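Local structure of N-hydroxyarylamine O-acetyltransferase (Bacillus cereus, 4DMO) at residues Y80-K83 against D88-L91; K203-V206 against G210-F213; F11-I16 against V64-G69; V137-E142 against G161-E166. The protein acts as an arylamine N-acetyltransferase with an unusual Cys-His-Glu catalytic triad, and probably also O-acetylates N-hydroxyarylamines. All coordinates share one frame; numbering follows the deposited sequence.

Contact 1: residues Y80-K83 against D88-L91; sequences YFLK and DVHL
Val89, on the strand that follows the helix, points both of its methyl groups at the last turn of that helix, where Leu82 and Lys83 receive them. CG1 lies 3.7 Å from Leu82 CB and 4.0 Å from Leu82 CD1, so it touches leucine at the root and at one tip, and the two side chains cross at about a right angle. CG2 turns to the neighbouring residue and lies 3.8 Å from Lys83 N and 3.9 Å from Lys83 CB. The chi1 of -74° in Val89 sets this up: CG1 stands anti to the carbonyl carbon, while CG2 is held between the backbone N and the carbonyl carbon. A beta-branched residue suits the place because its two methyls can cover two successive helical residues at once. Leucine suits position 82 because its apolar branch fills a buried place between the strand and helix 27-37. Lys83 contributes only its backbone and CB; its CG is anti to the backbone N (chi1 -156°), and the aliphatic chain carries the ammonium group away from the strand. With no hydrogen bond between the segments, dispersion and the burial of hydrocarbon hold them together.

The contact closes a helix-turn-strand connection between helix 71-84 and strand 88-98. Beyond it, Val89 also meets Leu115 of strand 103-117, with which its own strand pairs through backbone bonds at Asp88 and His90. Leu82 reaches Leu27 of helix 27-37, so the end of helix 71-84 packs against both the antiparallel sheet and a second helix.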
loop_
_atom_site.group_PDB
_atom_site.type_symbol
_atom_site.label_atom_id
_atom_site.label_comp_id
_atom_site.label_asym_id
_atom_site.label_seq_id
_atom_site.Cartn_x
_atom_site.Cartn_y
_atom_site.Cartn_z
ATOM N N TYR A 80 8.583 -7.701 -5.125
ATOM C CA TYR A 80 9.066 -8.443 -6.307
ATOM C C TYR A 80 9.793 -7.555 -7.295
ATOM O O TYR A 80 10.854 -7.930 -7.801
ATOM C CB TYR A 80 7.940 -9.193 -7.044
ATOM C CG TYR A 80 7.330 -10.305 -6.217
ATOM C CD1 TYR A 80 8.080 -11.385 -5.791
ATOM C CD2 TYR A 80 6.006 -10.237 -5.827
ATOM C CE1 TYR A 80 7.513 -12.362 -5.027
ATOM C CE2 TYR A 80 5.441 -11.193 -5.073
ATOM C CZ TYR A 80 6.188 -12.259 -4.666
ATOM O OH TYR A 80 5.597 -13.230 -3.899
ATOM N N PHE A 81 9.267 -6.364 -7.535
ATOM C CA PHE A 81 9.953 -5.437 -8.406
ATOM C C PHE A 81 11.336 -5.121 -7.861
ATOM O O PHE A 81 12.315 -5.084 -8.625
ATOM C CB PHE A 81 9.206 -4.134 -8.524
ATOM C CG PHE A 81 9.975 -3.085 -9.245
ATOM C CD1 PHE A 81 10.090 -3.121 -10.617
ATOM C CD2 PHE A 81 10.616 -2.082 -8.554
ATOM C CE1 PHE A 81 10.815 -2.154 -11.291
ATOM C CE2 PHE A 81 11.342 -1.115 -9.223
ATOM C CZ PHE A 81 11.434 -1.153 -10.593
ATOM N N LEU A 82 11.410 -4.880 -6.551
ATOM C CA LEU A 82 12.675 -4.469 -5.912
ATOM C C LEU A 82 13.689 -5.611 -5.942
ATOM O O LEU A 82 14.869 -5.387 -6.179
ATOM C CB LEU A 82 12.447 -3.988 -4.466
ATOM C CG LEU A 82 11.698 -2.655 -4.352
ATOM C CD1 LEU A 82 11.438 -2.274 -2.906
ATOM C CD2 LEU A 82 12.462 -1.538 -5.038
ATOM N N LYS A 83 13.207 -6.831 -5.731
ATOM C CA LYS A 83 14.028 -8.037 -5.776
ATOM C C LYS A 83 14.654 -8.255 -7.158
ATOM O O LYS A 83 15.860 -8.485 -7.254
ATOM C CB LYS A 83 13.156 -9.233 -5.398
ATOM C CG LYS A 83 13.860 -10.453 -4.849
ATOM C CD LYS A 83 12.799 -11.314 -4.179
ATOM C CE LYS A 83 13.186 -12.779 -4.021
ATOM N NZ LYS A 83 11.961 -13.669 -4.193
ATOM N N ASP A 88 18.289 -5.844 -1.907
ATOM C CA ASP A 88 18.170 -6.822 -0.835
ATOM C C ASP A 88 16.952 -6.509 0.029
ATOM O O ASP A 88 16.996 -5.639 0.920
ATOM C CB ASP A 88 19.433 -6.836 0.015
ATOM C CG ASP A 88 19.360 -7.863 1.126
ATOM O OD1 ASP A 88 18.399 -8.663 1.104
ATOM O OD2 ASP A 88 20.278 -7.894 1.988
ATOM N N VAL A 89 15.856 -7.207 -0.273
ATOM C CA VAL A 89 14.546 -6.898 0.295
ATOM C C VAL A 89 13.908 -8.067 1.023
ATOM O O VAL A 89 14.210 -9.242 0.761
ATOM C CB VAL A 89 13.573 -6.389 -0.804
ATOM C CG1 VAL A 89 13.938 -4.970 -1.221
ATOM C CG2 VAL A 89 13.548 -7.315 -2.002
ATOM N N HIS A 90 13.009 -7.738 1.940
ATOM C CA HIS A 90 12.325 -8.756 2.731
ATOM C C HIS A 90 10.912 -8.286 3.091
ATOM O O HIS A 90 10.668 -7.107 3.244
ATOM C CB HIS A 90 13.129 -9.040 4.007
ATOM C CG HIS A 90 14.600 -9.234 3.756
ATOM N ND1 HIS A 90 15.151 -10.463 3.449
ATOM C CD2 HIS A 90 15.634 -8.353 3.772
ATOM C CE1 HIS A 90 16.455 -10.326 3.271
ATOM N NE2 HIS A 90 16.773 -9.056 3.458
ATOM N N LEU A 91 9.993 -9.221 3.242
ATOM C CA LEU A 91 8.667 -8.910 3.710
ATOM C C LEU A 91 8.657 -8.997 5.231
ATOM O O LEU A 91 9.418 -9.761 5.839
ATOM C CB LEU A 91 7.648 -9.896 3.138
ATOM C CG LEU A 91 7.310 -9.785 1.659
ATOM C CD1 LEU A 91 6.275 -10.809 1.276
ATOM C CD2 LEU A 91 6.804 -8.394 1.362
#

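Contact 2: residues K203-V206 against G210-F213; sequences KIIV and GSPF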
loop_
_atom_site.group_PDB
_atom_site.type_symbol
_atom_site.label_atom_id
_atom_site.label_comp_id
_atom_site.label_asym_id
_atom_site.label_seq_id
_atom_site.Cartn_x
_atom_site.Cartn_y
_atom_site.Cartn_z
ATOM N N LYS A 203 -6.194 -14.003 4.041
ATOM C CA LYS A 203 -7.251 -14.804 4.608
ATOM C C LYS A 203 -7.846 -14.052 5.759
ATOM O O LYS A 203 -9.067 -13.997 5.897
ATOM C CB LYS A 203 -6.717 -16.172 5.061
ATOM C CG LYS A 203 -7.806 -17.204 5.435
ATOM C CD LYS A 203 -7.207 -18.542 5.975
ATOM C CE LYS A 203 -8.281 -19.568 6.460
ATOM N NZ LYS A 203 -9.088 -20.195 5.335
ATOM N N ILE A 204 -6.993 -13.486 6.604
ATOM C CA ILE A 204 -7.460 -12.727 7.752
ATOM C C ILE A 204 -8.339 -11.562 7.303
ATOM O O ILE A 204 -9.455 -11.389 7.788
ATOM C CB ILE A 204 -6.275 -12.210 8.591
ATOM C CG1 ILE A 204 -5.623 -13.379 9.322
ATOM C CG2 ILE A 204 -6.747 -11.173 9.592
ATOM C CD1 ILE A 204 -4.199 -13.134 9.727
ATOM N N ILE A 205 -7.842 -10.757 6.378
ATOM C CA ILE A 205 -8.588 -9.589 5.922
ATOM C C ILE A 205 -9.855 -10.012 5.126
ATOM O O ILE A 205 -10.918 -9.388 5.240
ATOM C CB ILE A 205 -7.670 -8.634 5.068
ATOM C CG1 ILE A 205 -6.562 -7.983 5.932
ATOM C CG2 ILE A 205 -8.492 -7.579 4.368
ATOM C CD1 ILE A 205 -7.033 -7.197 7.134
ATOM N N VAL A 206 -9.789 -11.088 4.355
ATOM C CA VAL A 206 -11.027 -11.570 3.727
ATOM C C VAL A 206 -12.100 -12.090 4.721
ATOM O O VAL A 206 -13.301 -11.814 4.563
ATOM C CB VAL A 206 -10.748 -12.684 2.704
ATOM C CG1 VAL A 206 -12.076 -13.397 2.309
ATOM C CG2 VAL A 206 -10.078 -12.093 1.468
ATOM N N GLY A 210 -14.105 -8.695 11.976
ATOM C CA GLY A 210 -13.740 -7.356 12.362
ATOM C C GLY A 210 -12.843 -6.720 11.324
ATOM O O GLY A 210 -12.307 -5.673 11.589
ATOM N N SER A 211 -12.663 -7.363 10.164
ATOM C CA SER A 211 -11.868 -6.761 9.101
ATOM C C SER A 211 -12.606 -5.555 8.553
ATOM O O SER A 211 -13.802 -5.608 8.323
ATOM C CB SER A 211 -11.587 -7.739 7.949
ATOM O OG SER A 211 -11.164 -7.049 6.776
ATOM N N PRO A 212 -11.873 -4.461 8.323
ATOM C CA PRO A 212 -12.406 -3.232 7.731
ATOM C C PRO A 212 -12.648 -3.337 6.215
ATOM O O PRO A 212 -13.191 -2.376 5.669
ATOM C CB PRO A 212 -11.299 -2.201 8.018
ATOM C CG PRO A 212 -10.072 -2.971 8.116
ATOM C CD PRO A 212 -10.449 -4.341 8.658
ATOM N N PHE A 213 -12.300 -4.463 5.571
ATOM C CA PHE A 213 -12.186 -4.498 4.103
ATOM C C PHE A 213 -13.065 -5.558 3.437
ATOM O O PHE A 213 -13.001 -5.758 2.214
ATOM C CB PHE A 213 -10.701 -4.699 3.676
ATOM C CG PHE A 213 -9.784 -3.590 4.124
ATOM C CD1 PHE A 213 -8.689 -3.853 4.927
ATOM C CD2 PHE A 213 -10.041 -2.274 3.776
ATOM C CE1 PHE A 213 -7.867 -2.847 5.355
ATOM C CE2 PHE A 213 -9.209 -1.258 4.202
ATOM C CZ PHE A 213 -8.127 -1.545 4.995
#
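Ser211 forms an ST turn in the loop after helix 195-207, and the same hydroxyl ties that loop back to Ile205 in the last turns of the helix. Ser211 OG donates to Ile205 O over 2.8 Å, arriving in the carbonyl plane on a lone pair with a C=O...O angle of 123°. The same oxygen accepts the backbone N-H of Phe213, two residues on, at 3.1 Å between N and OG and an N-H...O angle of 161°. A chi1 of 163°, which places OG opposite its own backbone N, swings the hydroxyl between these two partners. Serine suits the site because a small hydroxyl can give and accept at once.

Beside the polar bridge, Ile205 CG2 packs 3.7 Å from Phe213 CB and meets the edge of the phenyl ring near its plane, the two side chains lying side by side. Pro212 CG sits 3.5 Å above one ring face, toward the rim. Leu70 touches both Ile205 and Phe213, and Val106 of strand 103-117 also covers Ile205.

Chemically, the buried hydroxyl has its proton and an acceptor site both in use, which fixes its rotation, while Ile205 CG2 packs 3.6 Å from Ser211 OG, so a polar bridge and an apolar contact share one isoleucine.

Contact 3: residues F11-I16 against V64-G69; sequences FARLHI and VNNRGG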
loop_
_atom_site.group_PDB
_atom_site.type_symbol
_atom_site.label_atom_id
_atom_site.label_comp_id
_atom_site.label_asym_id
_atom_site.label_seq_id
_atom_site.Cartn_x
_atom_site.Cartn_y
_atom_site.Cartn_z
ATOM N N PHE A 11 7.328 -0.911 -14.874
ATOM C CA PHE A 11 7.606 0.430 -15.386
ATOM C C PHE A 11 6.407 0.901 -16.237
ATOM O O PHE A 11 5.959 2.051 -16.143
ATOM C CB PHE A 11 8.881 0.452 -16.239
ATOM C CG PHE A 11 10.164 0.220 -15.461
ATOM C CD1 PHE A 11 10.953 -0.886 -15.723
ATOM C CD2 PHE A 11 10.585 1.109 -14.490
ATOM C CE1 PHE A 11 12.144 -1.100 -15.026
ATOM C CE2 PHE A 11 11.761 0.892 -13.802
ATOM C CZ PHE A 11 12.533 -0.222 -14.069
ATOM N N ALA A 12 5.880 0.000 -17.057
ATOM C CA ALA A 12 4.745 0.325 -17.914
ATOM C C ALA A 12 3.534 0.774 -17.081
ATOM O O ALA A 12 2.897 1.796 -17.372
ATOM C CB ALA A 12 4.378 -0.907 -18.794
ATOM N N ARG A 13 3.218 -0.004 -16.050
ATOM C CA ARG A 13 2.115 0.321 -15.154
ATOM C C ARG A 13 2.303 1.717 -14.542
ATOM O O ARG A 13 1.359 2.519 -14.483
ATOM C CB ARG A 13 1.982 -0.758 -14.071
ATOM C CG ARG A 13 0.795 -0.563 -13.153
ATOM C CD ARG A 13 -0.536 -0.776 -13.893
ATOM N NE ARG A 13 -1.617 -0.912 -12.938
ATOM C CZ ARG A 13 -2.408 0.061 -12.507
ATOM N NH1 ARG A 13 -3.344 -0.216 -11.598
ATOM N NH2 ARG A 13 -2.276 1.296 -12.949
ATOM N N LEU A 14 3.523 2.025 -14.120
ATOM C CA LEU A 14 3.782 3.306 -13.454
ATOM C C LEU A 14 3.957 4.468 -14.404
ATOM O O LEU A 14 4.025 5.626 -13.967
ATOM C CB LEU A 14 5.018 3.211 -12.548
ATOM C CG LEU A 14 4.764 2.819 -11.085
ATOM C CD1 LEU A 14 3.906 1.567 -10.997
ATOM C CD2 LEU A 14 6.082 2.612 -10.348
ATOM N N HIS A 15 4.027 4.173 -15.702
ATOM C CA HIS A 15 4.283 5.214 -16.715
ATOM C C HIS A 15 5.580 5.970 -16.484
ATOM O O HIS A 15 5.633 7.200 -16.625
ATOM C CB HIS A 15 3.141 6.225 -16.768
ATOM C CG HIS A 15 1.805 5.605 -17.013
ATOM N ND1 HIS A 15 1.597 4.647 -17.982
ATOM C CD2 HIS A 15 0.606 5.796 -16.412
ATOM C CE1 HIS A 15 0.327 4.281 -17.970
ATOM N NE2 HIS A 15 -0.295 4.972 -17.034
ATOM N N ILE A 16 6.623 5.233 -16.130
ATOM C CA ILE A 16 7.961 5.809 -15.976
ATOM C C ILE A 16 8.968 5.087 -16.887
ATOM O O ILE A 16 8.714 3.983 -17.384
ATOM C CB ILE A 16 8.467 5.695 -14.531
ATOM C CG1 ILE A 16 8.643 4.223 -14.164
ATOM C CG2 ILE A 16 7.514 6.414 -13.602
ATOM C CD1 ILE A 16 9.063 3.996 -12.733
ATOM N N VAL A 64 -0.856 -6.256 -15.393
ATOM C CA VAL A 64 -1.487 -6.562 -16.668
ATOM C C VAL A 64 -2.924 -6.055 -16.689
ATOM O O VAL A 64 -3.298 -5.309 -17.587
ATOM C CB VAL A 64 -1.454 -8.085 -16.979
ATOM C CG1 VAL A 64 -2.208 -8.389 -18.281
ATOM C CG2 VAL A 64 -0.009 -8.596 -17.064
ATOM N N ASN A 65 -3.720 -6.440 -15.696
ATOM C CA ASN A 65 -5.137 -6.072 -15.684
ATOM C C ASN A 65 -5.442 -4.704 -15.040
ATOM O O ASN A 65 -6.586 -4.337 -14.857
ATOM C CB ASN A 65 -5.942 -7.177 -15.002
ATOM C CG ASN A 65 -6.018 -8.437 -15.853
ATOM O OD1 ASN A 65 -5.859 -8.370 -17.063
ATOM N ND2 ASN A 65 -6.273 -9.577 -15.227
ATOM N N ASN A 66 -4.393 -3.966 -14.722
ATOM C CA ASN A 66 -4.466 -2.600 -14.211
ATOM C C ASN A 66 -5.415 -2.405 -13.019
ATOM O O ASN A 66 -6.127 -1.415 -12.940
ATOM C CB ASN A 66 -4.786 -1.625 -15.359
ATOM C CG ASN A 66 -3.526 -1.188 -16.102
ATOM O OD1 ASN A 66 -3.134 -0.016 -16.076
ATOM N ND2 ASN A 66 -2.845 -2.159 -16.729
ATOM N N ARG A 67 -5.392 -3.357 -12.086
ATOM C CA ARG A 67 -6.127 -3.237 -10.838
ATOM C C ARG A 67 -5.202 -2.739 -9.715
ATOM O O ARG A 67 -3.984 -2.558 -9.917
ATOM C CB ARG A 67 -6.729 -4.581 -10.452
ATOM C CG ARG A 67 -7.803 -5.097 -11.431
ATOM C CD ARG A 67 -9.113 -4.372 -11.209
ATOM N NE ARG A 67 -9.532 -4.538 -9.829
ATOM C CZ ARG A 67 -10.127 -5.618 -9.351
ATOM N NH1 ARG A 67 -10.465 -6.632 -10.158
ATOM N NH2 ARG A 67 -10.424 -5.669 -8.057
ATOM N N GLY A 68 -5.793 -2.525 -8.543
ATOM C CA GLY A 68 -5.033 -2.176 -7.364
ATOM C C GLY A 68 -5.154 -3.298 -6.394
ATOM O O GLY A 68 -5.472 -4.445 -6.776
ATOM N N GLY A 69 -4.953 -2.979 -5.123
ATOM C CA GLY A 69 -5.077 -3.995 -4.107
ATOM C C GLY A 69 -4.917 -3.422 -2.731
ATOM O O GLY A 69 -4.828 -2.207 -2.559
HETATM O O HOH W 1 -5.733 1.031 -11.659
#
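Arg13 lays its guanidinium against the side-chain amide of Asn66, joining the C-terminal turn of helix 5-14, which ends in a Schellman motif at His15, to the loop between helices 55-64 and 71-84. The planes lie 23° apart and are stacked, with Asn66 CG 3.6 Å above the guanidinium plane and offset toward its rim; the two side chains run past each other in opposite directions. At the guanidinium edge, NH1 donates to Arg67 O at 3.0 Å (N-H...O 155°); the oxygen lies in the guanidinium plane, while the nitrogen approaches from above the carbonyl plane. A water 2.7 Å from Arg13 NH1 and 2.8 Å from Asn66 O probably links that nitrogen to the loop.

Further out, Arg13 NE donates to Ile62 O and NH2 to Thr37 O. Arginine suits the place because its planar group can serve several carbonyls while stacking. Its bend at chi2 (68°) helps turn the group along the loop. Arg67 itself points away and makes a salt bridge through NE to Glu41, whose carboxylate also takes Gly68 N.

Asn66, with positive phi just beyond helix 55-64, has its amide steadied by the backbone two residues earlier: ND2 donates to Val64 O at 3.3 Å, with that oxygen in the amide plane.

Contact 4: residues V137-E142 against G161-E166; sequences VPFLGE and GNYILE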
loop_
_atom_site.group_PDB
_atom_site.type_symbol
_atom_site.label_atom_id
_atom_site.label_comp_id
_atom_site.label_asym_id
_atom_site.label_seq_id
_atom_site.Cartn_x
_atom_site.Cartn_y
_atom_site.Cartn_z
ATOM N N VAL A 137 11.481 4.862 4.330
ATOM C CA VAL A 137 11.545 5.384 5.676
ATOM C C VAL A 137 12.718 4.703 6.383
ATOM O O VAL A 137 12.718 3.478 6.598
ATOM C CB VAL A 137 10.237 5.120 6.470
ATOM C CG1 VAL A 137 10.333 5.795 7.864
ATOM C CG2 VAL A 137 9.020 5.618 5.691
ATOM N N PRO A 138 13.729 5.494 6.738
ATOM C CA PRO A 138 14.911 4.925 7.383
ATOM C C PRO A 138 14.617 4.491 8.809
ATOM O O PRO A 138 14.007 5.216 9.591
ATOM C CB PRO A 138 15.903 6.082 7.372
ATOM C CG PRO A 138 15.030 7.318 7.433
ATOM C CD PRO A 138 13.784 6.965 6.646
ATOM N N PHE A 139 15.063 3.293 9.131
ATOM C CA PHE A 139 14.963 2.785 10.478
ATOM C C PHE A 139 15.764 3.643 11.481
ATOM O O PHE A 139 15.486 3.601 12.680
ATOM C CB PHE A 139 15.453 1.338 10.526
ATOM C CG PHE A 139 14.384 0.317 10.218
ATOM C CD1 PHE A 139 13.818 0.239 8.959
ATOM C CD2 PHE A 139 13.962 -0.578 11.199
ATOM C CE1 PHE A 139 12.848 -0.714 8.674
ATOM C CE2 PHE A 139 12.976 -1.535 10.933
ATOM C CZ PHE A 139 12.430 -1.608 9.660
ATOM N N LEU A 140 16.743 4.409 10.990
ATOM C CA LEU A 140 17.553 5.291 11.848
ATOM C C LEU A 140 16.720 6.350 12.556
ATOM O O LEU A 140 17.177 6.956 13.520
ATOM C CB LEU A 140 18.703 5.949 11.078
ATOM C CG LEU A 140 19.957 5.077 10.957
ATOM C CD1 LEU A 140 21.114 5.881 10.404
ATOM C CD2 LEU A 140 20.350 4.418 12.277
ATOM N N GLY A 141 15.530 6.624 12.045
ATOM C CA GLY A 141 14.548 7.303 12.855
ATOM C C GLY A 141 14.130 8.606 12.255
ATOM O O GLY A 141 13.201 9.243 12.735
ATOM N N GLU A 142 14.822 8.974 11.190
ATOM C CA GLU A 142 14.615 10.228 10.494
ATOM C C GLU A 142 13.171 10.392 10.017
ATOM O O GLU A 142 12.529 9.440 9.559
ATOM C CB GLU A 142 15.579 10.267 9.296
ATOM C CG GLU A 142 15.731 11.599 8.611
ATOM C CD GLU A 142 16.883 12.394 9.181
ATOM O OE1 GLU A 142 17.166 12.219 10.386
ATOM O OE2 GLU A 142 17.503 13.180 8.429
ATOM N N GLY A 161 4.382 -6.218 17.698
ATOM C CA GLY A 161 5.618 -6.072 16.962
ATOM C C GLY A 161 6.752 -5.621 17.859
ATOM O O GLY A 161 6.588 -5.491 19.075
ATOM N N ASN A 162 7.917 -5.402 17.254
ATOM C CA ASN A 162 9.036 -4.813 17.961
ATOM C C ASN A 162 9.499 -3.515 17.321
ATOM O O ASN A 162 10.484 -2.936 17.774
ATOM C CB ASN A 162 10.204 -5.789 18.087
ATOM C CG ASN A 162 10.441 -6.584 16.847
ATOM O OD1 ASN A 162 10.486 -6.049 15.736
ATOM N ND2 ASN A 162 10.566 -7.891 17.019
ATOM N N TYR A 163 8.785 -3.062 16.286
ATOM C CA TYR A 163 9.003 -1.730 15.706
ATOM C C TYR A 163 7.655 -1.091 15.420
ATOM O O TYR A 163 6.612 -1.736 15.469
ATOM C CB TYR A 163 9.798 -1.798 14.406
ATOM C CG TYR A 163 11.285 -2.014 14.576
ATOM C CD1 TYR A 163 12.149 -0.930 14.608
ATOM C CD2 TYR A 163 11.825 -3.286 14.683
ATOM C CE1 TYR A 163 13.494 -1.099 14.750
ATOM C CE2 TYR A 163 13.182 -3.473 14.819
ATOM C CZ TYR A 163 14.019 -2.363 14.850
ATOM O OH TYR A 163 15.391 -2.486 14.999
ATOM N N ILE A 164 7.673 0.192 15.139
ATOM C CA ILE A 164 6.443 0.893 14.849
ATOM C C ILE A 164 6.681 1.906 13.762
ATOM O O ILE A 164 7.790 2.443 13.616
ATOM C CB ILE A 164 5.846 1.629 16.080
ATOM C CG1 ILE A 164 6.732 2.803 16.513
ATOM C CG2 ILE A 164 5.604 0.660 17.240
ATOM C CD1 ILE A 164 6.130 3.600 17.724
ATOM N N LEU A 165 5.619 2.136 12.992
ATOM C CA LEU A 165 5.563 3.242 12.059
ATOM C C LEU A 165 4.603 4.267 12.603
ATOM O O LEU A 165 3.394 4.006 12.740
ATOM C CB LEU A 165 5.093 2.784 10.688
ATOM C CG LEU A 165 5.077 3.979 9.756
ATOM C CD1 LEU A 165 6.489 4.378 9.418
ATOM C CD2 LEU A 165 4.267 3.713 8.507
ATOM N N GLU A 166 5.157 5.425 12.937
ATOM C CA GLU A 166 4.399 6.525 13.467
ATOM C C GLU A 166 4.192 7.561 12.388
ATOM O O GLU A 166 4.960 7.671 11.454
ATOM C CB GLU A 166 5.166 7.177 14.624
ATOM C CG GLU A 166 4.799 6.674 15.994
ATOM C CD GLU A 166 5.715 7.232 17.051
ATOM O OE1 GLU A 166 6.887 7.505 16.716
ATOM O OE2 GLU A 166 5.263 7.425 18.199
#
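Phe139 meets Tyr163 in a T-shaped stack, presenting its edge to one face of the tyrosine ring. Phe139 CE2 stands 3.8 Å above the tyrosine plane, over its centre, and the neighbouring Phe139 CD2 comes to 3.6 Å from Tyr163 CE1. The centroids are 5.1 Å apart and the planes meet at 68°. Tyr163 has its CG opposite the carbonyl carbon (chi1 -77°), with the ring facing the incoming phenylalanine. Farther along, Val137 CG1 and Leu165 CD1 make a looser apolar contact at 4.4 Å.

Val137 lies on strand 137-138, at one edge of the eight-stranded antiparallel sheet, and Phe139 in the type I turn from Pro138 to Gly141; strand 163-168 is five places away, so between the two segments only side chains meet. A classic beta bulge puts Asn162 and Tyr163 both opposite Phe188. Ile153 fills in beside Val137 and Phe139, and Ile190 beside both rings.

Aromatic rings suit this spacing, being long enough to span it. The weakly positive C-H edge of Phe139 lies over the electron-rich face of Tyr163, adding a small electrostatic term to contact otherwise due to dispersion and buried hydrocarbon.

Overall arrangement
Contacts 1 and 3 are buried, contacts 2 and 4 only partly so, yet burial does not dictate chemistry. Contact 1 is purely apolar, whereas contact 3 relies on an arginine satisfied by carbonyls and water. Contact 2 mixes a hydroxyl bridge with hydrocarbon, and contact 4 is aromatic and aliphatic. Contacts 1 and 3 touch directly, Phe81 CZ lying 3.8 Å from Phe11 CZ, so helices 5-14 and 71-84 pack against each other there. Contacts 1 and 4 both reach the eight-stranded sheet, their centres about 18 Å apart. Contacts 3 and 4 lie on opposite sides of the chain's centre. Contacts 1 and 2 each close a short local connection; contacts 3 and 4 bridge longer separations.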